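Local coordinates for hypothetical protein PH1789 (Pyrococcus horikoshii, PDB 1WR2) that is of unknown function but belongs to the ATP-grasp family, folding into two antiparallel sheets flanked by helices, at residues L79-E84 with K88-E93; E38-K43 with K53-P58. All coordinates share one frame; numbering follows the deposited sequence.

Contact 1 (L79-E84 with K88-E93)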
loop_
_atom_site.group_PDB
_atom_site.type_symbol
_atom_site.label_atom_id
_atom_site.label_comp_id
_atom_site.label_asym_id
_atom_site.label_seq_id
_atom_site.Cartn_x
_atom_site.Cartn_y
_atom_site.Cartn_z
ATOM N N LEU A 79 -5.746 -3.650 14.797
ATOM C CA LEU A 79 -6.767 -4.291 13.985
ATOM C C LEU A 79 -8.046 -4.735 14.691
ATOM O O LEU A 79 -8.145 -4.729 15.916
ATOM C CB LEU A 79 -6.154 -5.500 13.277
ATOM C CG LEU A 79 -4.842 -5.316 12.512
ATOM C CD1 LEU A 79 -4.460 -6.650 11.889
ATOM C CD2 LEU A 79 -4.986 -4.263 11.428
ATOM N N ASN A 80 -9.021 -5.119 13.872
ATOM C CA ASN A 80 -10.321 -5.610 14.309
ATOM C C ASN A 80 -10.932 -4.936 15.535
ATOM O O ASN A 80 -11.324 -5.602 16.499
ATOM C CB ASN A 80 -10.242 -7.127 14.518
ATOM C CG ASN A 80 -11.604 -7.793 14.474
ATOM O OD1 ASN A 80 -12.109 -8.137 13.402
ATOM N ND2 ASN A 80 -12.204 -7.993 15.644
ATOM N N ILE A 81 -11.017 -3.611 15.485
ATOM C CA ILE A 81 -11.610 -2.819 16.559
ATOM C C ILE A 81 -13.122 -2.958 16.379
ATOM O O ILE A 81 -13.690 -2.439 15.420
ATOM C CB ILE A 81 -11.207 -1.345 16.427
ATOM C CG1 ILE A 81 -9.686 -1.216 16.596
ATOM C CG2 ILE A 81 -11.975 -0.515 17.427
ATOM C CD1 ILE A 81 -9.109 0.142 16.210
ATOM N N LYS A 82 -13.774 -3.641 17.313
ATOM C CA LYS A 82 -15.202 -3.899 17.193
ATOM C C LYS A 82 -16.186 -2.813 17.604
ATOM O O LYS A 82 -17.325 -2.808 17.133
ATOM C CB LYS A 82 -15.542 -5.194 17.933
ATOM C CG LYS A 82 -14.644 -6.363 17.550
ATOM C CD LYS A 82 -15.201 -7.709 18.001
ATOM C CE LYS A 82 -15.536 -7.731 19.489
ATOM N NZ LYS A 82 -16.769 -6.941 19.797
ATOM N N ASN A 83 -15.772 -1.892 18.463
ATOM C CA ASN A 83 -16.694 -0.852 18.897
ATOM C C ASN A 83 -16.032 0.451 19.315
ATOM O O ASN A 83 -14.807 0.577 19.314
ATOM C CB ASN A 83 -17.548 -1.374 20.052
ATOM C CG ASN A 83 -16.708 -1.834 21.225
ATOM O OD1 ASN A 83 -15.948 -1.050 21.804
ATOM N ND2 ASN A 83 -16.833 -3.112 21.581
ATOM N N GLU A 84 -16.867 1.406 19.704
ATOM C CA GLU A 84 -16.421 2.730 20.110
ATOM C C GLU A 84 -15.519 2.772 21.347
ATOM O O GLU A 84 -14.575 3.557 21.397
ATOM C CB GLU A 84 -17.647 3.623 20.316
ATOM C CG GLU A 84 -17.329 5.066 20.651
ATOM C CD GLU A 84 -18.542 5.971 20.523
ATOM O OE1 GLU A 84 -19.067 6.105 19.391
ATOM O OE2 GLU A 84 -18.967 6.543 21.553
ATOM N N LYS A 88 -11.524 3.959 21.330
ATOM C CA LYS A 88 -11.006 5.010 22.204
ATOM C C LYS A 88 -9.737 4.567 22.918
ATOM O O LYS A 88 -8.831 5.371 23.137
ATOM C CB LYS A 88 -12.050 5.411 23.252
ATOM C CG LYS A 88 -13.291 6.080 22.688
ATOM C CD LYS A 88 -14.291 6.407 23.795
ATOM C CE LYS A 88 -15.498 7.178 23.260
ATOM N NZ LYS A 88 -16.526 7.418 24.320
ATOM N N LYS A 89 -9.673 3.290 23.281
ATOM C CA LYS A 89 -8.507 2.768 23.981
ATOM C C LYS A 89 -7.352 2.473 23.019
ATOM O O LYS A 89 -6.189 2.688 23.355
ATOM C CB LYS A 89 -8.887 1.514 24.783
ATOM C CG LYS A 89 -9.050 0.226 23.977
ATOM C CD LYS A 89 -9.792 -0.835 24.799
ATOM C CE LYS A 89 -9.452 -2.258 24.365
ATOM N NZ LYS A 89 -9.642 -2.489 22.911
ATOM N N LYS A 90 -7.670 1.986 21.822
ATOM C CA LYS A 90 -6.631 1.696 20.835
ATOM C C LYS A 90 -6.055 2.994 20.284
ATOM O O LYS A 90 -4.907 3.042 19.846
ATOM C CB LYS A 90 -7.193 0.834 19.708
ATOM C CG LYS A 90 -7.493 -0.584 20.152
ATOM C CD LYS A 90 -6.247 -1.221 20.742
ATOM C CE LYS A 90 -6.560 -2.556 21.407
ATOM N NZ LYS A 90 -5.319 -3.193 21.927
ATOM N N TRP A 91 -6.861 4.049 20.316
ATOM C CA TRP A 91 -6.415 5.351 19.860
ATOM C C TRP A 91 -5.329 5.820 20.833
ATOM O O TRP A 91 -4.307 6.372 20.424
ATOM C CB TRP A 91 -7.585 6.336 19.844
ATOM C CG TRP A 91 -7.167 7.757 19.597
ATOM C CD1 TRP A 91 -6.562 8.606 20.486
ATOM C CD2 TRP A 91 -7.271 8.477 18.366
ATOM N NE1 TRP A 91 -6.284 9.806 19.879
ATOM C CE2 TRP A 91 -6.708 9.752 18.578
ATOM C CE3 TRP A 91 -7.784 8.165 17.099
ATOM C CZ2 TRP A 91 -6.643 10.718 17.571
ATOM C CZ3 TRP A 91 -7.718 9.128 16.097
ATOM C CH2 TRP A 91 -7.151 10.387 16.342
ATOM N N GLU A 92 -5.550 5.584 22.123
ATOM C CA GLU A 92 -4.576 5.976 23.138
ATOM C C GLU A 92 -3.314 5.129 23.005
ATOM O O GLU A 92 -2.199 5.638 23.095
ATOM C CB GLU A 92 -5.163 5.805 24.547
ATOM C CG GLU A 92 -6.227 6.834 24.926
ATOM C CD GLU A 92 -6.732 6.654 26.355
ATOM O OE1 GLU A 92 -7.306 5.582 26.655
ATOM O OE2 GLU A 92 -6.556 7.586 27.177
ATOM N N GLU A 93 -3.495 3.831 22.793
ATOM C CA GLU A 93 -2.371 2.922 22.652
ATOM C C GLU A 93 -1.391 3.302 21.554
ATOM O O GLU A 93 -0.191 3.445 21.812
ATOM C CB GLU A 93 -2.858 1.507 22.376
ATOM C CG GLU A 93 -3.315 0.758 23.588
ATOM C CD GLU A 93 -3.294 -0.723 23.344
ATOM O OE1 GLU A 93 -2.246 -1.217 22.871
ATOM O OE2 GLU A 93 -4.312 -1.389 23.622
#
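The backbone N of K88 donates to the carbonyl O of E84 over 3.1 Å, with an N-H...O angle of 150°. It is an i to i+4 bond of the first turn of helix 84-101. The aliphatic part of K88 passes beside the same acceptor, its CG 3.1 Å from E84 O, before running on, extended, towards the glutamate. There the two charges form a long salt bridge: E84 OE2 lies 3.8 Å from K88 NZ. E84 has CG anti to its backbone N (chi1 -176°), which sets E84 CG against K88 CE, 3.8 Å away, where the two chains cross at a slant. Residues of opposite charge four apart suit one face of a helix.

Here edge strand 77-81 of the four-stranded antiparallel sheet leads into the helix through the two-residue turn K82-N83. N83 is the N-cap: its side-chain OD1 accepts from the backbone N of E86, one of the first-turn amides that no preceding helical carbonyl can serve. E86 in turn takes the backbone N of K82 through OE1 and pairs with K89 through OE2.

Further along the helix, K90 meets I81, which ends strand 77-81 and reaches it with a methyl group, I81 CD1 to K90 CB 4.0 Å, a fitting use of a branched hydrocarbon that is buried against V59 and L61 of the next strand. K90 bends at chi2 (-56°), and its ammonium leaves this apolar spot for a hydrogen-bonded salt bridge, K90 NZ to E93 OE2 2.7 Å, meeting the carboxylate from above its plane.

Contact 2 (E38-K43 with K53-P58)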
loop_
_atom_site.group_PDB
_atom_site.type_symbol
_atom_site.label_atom_id
_atom_site.label_comp_id
_atom_site.label_asym_id
_atom_site.label_seq_id
_atom_site.Cartn_x
_atom_site.Cartn_y
_atom_site.Cartn_z
ATOM N N GLU A 38 -12.063 2.653 0.500
ATOM C CA GLU A 38 -12.313 3.903 1.205
ATOM C C GLU A 38 -11.700 3.892 2.600
ATOM O O GLU A 38 -11.901 2.948 3.365
ATOM C CB GLU A 38 -13.820 4.150 1.321
ATOM C CG GLU A 38 -14.199 5.528 1.850
ATOM C CD GLU A 38 -13.768 6.649 0.921
ATOM O OE1 GLU A 38 -13.907 6.492 -0.308
ATOM O OE2 GLU A 38 -13.302 7.692 1.419
ATOM N N GLU A 39 -10.944 4.944 2.911
ATOM C CA GLU A 39 -10.297 5.110 4.213
ATOM C C GLU A 39 -10.338 6.585 4.564
ATOM O O GLU A 39 -10.231 7.442 3.685
ATOM C CB GLU A 39 -8.841 4.650 4.169
ATOM C CG GLU A 39 -8.673 3.175 3.921
ATOM C CD GLU A 39 -7.231 2.788 3.642
ATOM O OE1 GLU A 39 -6.967 1.572 3.554
ATOM O OE2 GLU A 39 -6.372 3.689 3.507
ATOM N N LYS A 40 -10.492 6.891 5.847
ATOM C CA LYS A 40 -10.550 8.283 6.265
ATOM C C LYS A 40 -9.424 8.645 7.218
ATOM O O LYS A 40 -9.021 7.839 8.053
ATOM C CB LYS A 40 -11.893 8.589 6.930
ATOM C CG LYS A 40 -13.069 8.775 5.980
ATOM C CD LYS A 40 -13.608 7.460 5.470
ATOM C CE LYS A 40 -15.024 7.635 4.938
ATOM N NZ LYS A 40 -15.102 8.699 3.901
ATOM N N LEU A 41 -8.927 9.867 7.092
ATOM C CA LEU A 41 -7.845 10.344 7.947
ATOM C C LEU A 41 -8.409 11.180 9.087
ATOM O O LEU A 41 -8.818 12.325 8.893
ATOM C CB LEU A 41 -6.851 11.189 7.139
ATOM C CG LEU A 41 -5.674 11.758 7.941
ATOM C CD1 LEU A 41 -4.890 10.632 8.555
ATOM C CD2 LEU A 41 -4.784 12.594 7.044
ATOM N N ALA A 42 -8.435 10.604 10.281
ATOM C CA ALA A 42 -8.949 11.306 11.451
ATOM C C ALA A 42 -7.855 12.165 12.090
ATOM O O ALA A 42 -6.730 11.717 12.262
ATOM C CB ALA A 42 -9.484 10.292 12.465
ATOM N N LYS A 43 -8.186 13.406 12.432
ATOM C CA LYS A 43 -7.219 14.292 13.068
ATOM C C LYS A 43 -7.445 14.287 14.579
ATOM O O LYS A 43 -6.585 14.720 15.339
ATOM C CB LYS A 43 -7.357 15.721 12.532
ATOM C CG LYS A 43 -7.058 15.866 11.039
ATOM C CD LYS A 43 -5.638 15.425 10.717
ATOM C CE LYS A 43 -5.333 15.518 9.217
ATOM N NZ LYS A 43 -5.334 16.922 8.712
ATOM N N LYS A 53 -18.065 4.887 12.453
ATOM C CA LYS A 53 -19.495 4.646 12.274
ATOM C C LYS A 53 -19.831 4.731 10.794
ATOM O O LYS A 53 -20.666 3.984 10.283
ATOM C CB LYS A 53 -20.323 5.681 13.036
ATOM C CG LYS A 53 -20.375 5.468 14.535
ATOM C CD LYS A 53 -21.436 6.356 15.165
ATOM C CE LYS A 53 -21.646 6.014 16.629
ATOM N NZ LYS A 53 -22.711 6.849 17.237
ATOM N N GLU A 54 -19.159 5.649 10.110
ATOM C CA GLU A 54 -19.375 5.860 8.689
ATOM C C GLU A 54 -19.058 4.620 7.858
ATOM O O GLU A 54 -19.922 4.118 7.143
ATOM C CB GLU A 54 -18.528 7.043 8.214
ATOM C CG GLU A 54 -19.310 8.095 7.445
ATOM C CD GLU A 54 -18.487 9.338 7.152
ATOM O OE1 GLU A 54 -18.068 10.017 8.114
ATOM O OE2 GLU A 54 -18.260 9.636 5.960
ATOM N N ILE A 55 -17.828 4.118 7.952
ATOM C CA ILE A 55 -17.451 2.944 7.177
ATOM C C ILE A 55 -17.898 1.628 7.807
ATOM O O ILE A 55 -17.879 0.589 7.147
ATOM C CB ILE A 55 -15.926 2.897 6.925
ATOM C CG1 ILE A 55 -15.173 2.673 8.232
ATOM C CG2 ILE A 55 -15.471 4.199 6.273
ATOM C CD1 ILE A 55 -13.681 2.523 8.032
ATOM N N GLY A 56 -18.301 1.682 9.077
ATOM C CA GLY A 56 -18.774 0.493 9.771
ATOM C C GLY A 56 -17.724 -0.366 10.458
ATOM O O GLY A 56 -16.665 -0.640 9.891
ATOM N N TYR A 57 -18.019 -0.798 11.684
ATOM C CA TYR A 57 -17.101 -1.648 12.445
ATOM C C TYR A 57 -17.173 -3.087 11.930
ATOM O O TYR A 57 -18.180 -3.494 11.352
ATOM C CB TYR A 57 -17.457 -1.633 13.937
ATOM C CG TYR A 57 -17.149 -0.339 14.660
ATOM C CD1 TYR A 57 -18.044 0.730 14.643
ATOM C CD2 TYR A 57 -15.952 -0.189 15.370
ATOM C CE1 TYR A 57 -17.755 1.925 15.326
ATOM C CE2 TYR A 57 -15.652 0.988 16.046
ATOM C CZ TYR A 57 -16.553 2.042 16.025
ATOM O OH TYR A 57 -16.252 3.196 16.714
ATOM N N PRO A 58 -16.108 -3.878 12.134
ATOM C CA PRO A 58 -14.848 -3.534 12.805
ATOM C C PRO A 58 -13.915 -2.724 11.909
ATOM O O PRO A 58 -13.946 -2.856 10.686
ATOM C CB PRO A 58 -14.268 -4.899 13.150
ATOM C CG PRO A 58 -14.680 -5.724 11.967
ATOM C CD PRO A 58 -16.129 -5.308 11.774
HETATM O O HOH W 1 -16.168 11.386 4.795
#
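K40 and I55 run antiparallel past one another, the lysine's last methylenes lying along the isoleucine's branch methyl. K40 CE is 3.7 Å from I55 CG2 and K40 CD is 3.8 Å from the same atom, so one methyl carries the apolar half of the contact. The lysine chain bends at chi2 (78°) and again at chi4, which turns NZ away from the methyl and towards two glutamates. I55 has CG2 anti to its own carbonyl carbon, the branch that faces strand 40-42 from the last turn of helix 45-55.

E54 lies across the lysine, nearly perpendicular to it. Its OE2 is 3.9 Å from K40 NZ, a long salt bridge, and a water spans the gap, accepting from K40 NZ and donating to E54 OE2 at 3.0 Å each. Within its own segment K40 has a closer partner: K40 NZ forms a hydrogen-bonded salt bridge to E38 OE2, 3.2 Å away, from above the carboxylate plane. E38, K40 and E54 thus make a small salt-bridge network with the lysine at its centre. Strand 40-42 is an edge strand that pairs with strand 109-114, and Y51 of the helix also touches K40.

A lysine suits this surface position because its methylenes can pack on isoleucine while its ammonium serves two acids; with E38 OE2 and E54 OE2 7.0 Å apart, that positive charge probably eases their mutual repulsion.

Overall arrangement
Contact 1 and contact 2 join helices to the two outermost strands of one four-stranded sheet, 77-81 and 40-42, and their centres are about 12 Å apart. Both segments of contact 2 precede those of contact 1 in the chain. Y57 and P58, just after helix 45-55, bring them together: Y57 CD2 comes within 3.2 Å of I81 O, and P58 CB within 3.4 Å of the same oxygen. The two helices also meet directly, E84 touching L49 and K53. Contact 1 lies about 22 Å from the centre of the chain and contact 2 about 17 Å, measured between centres.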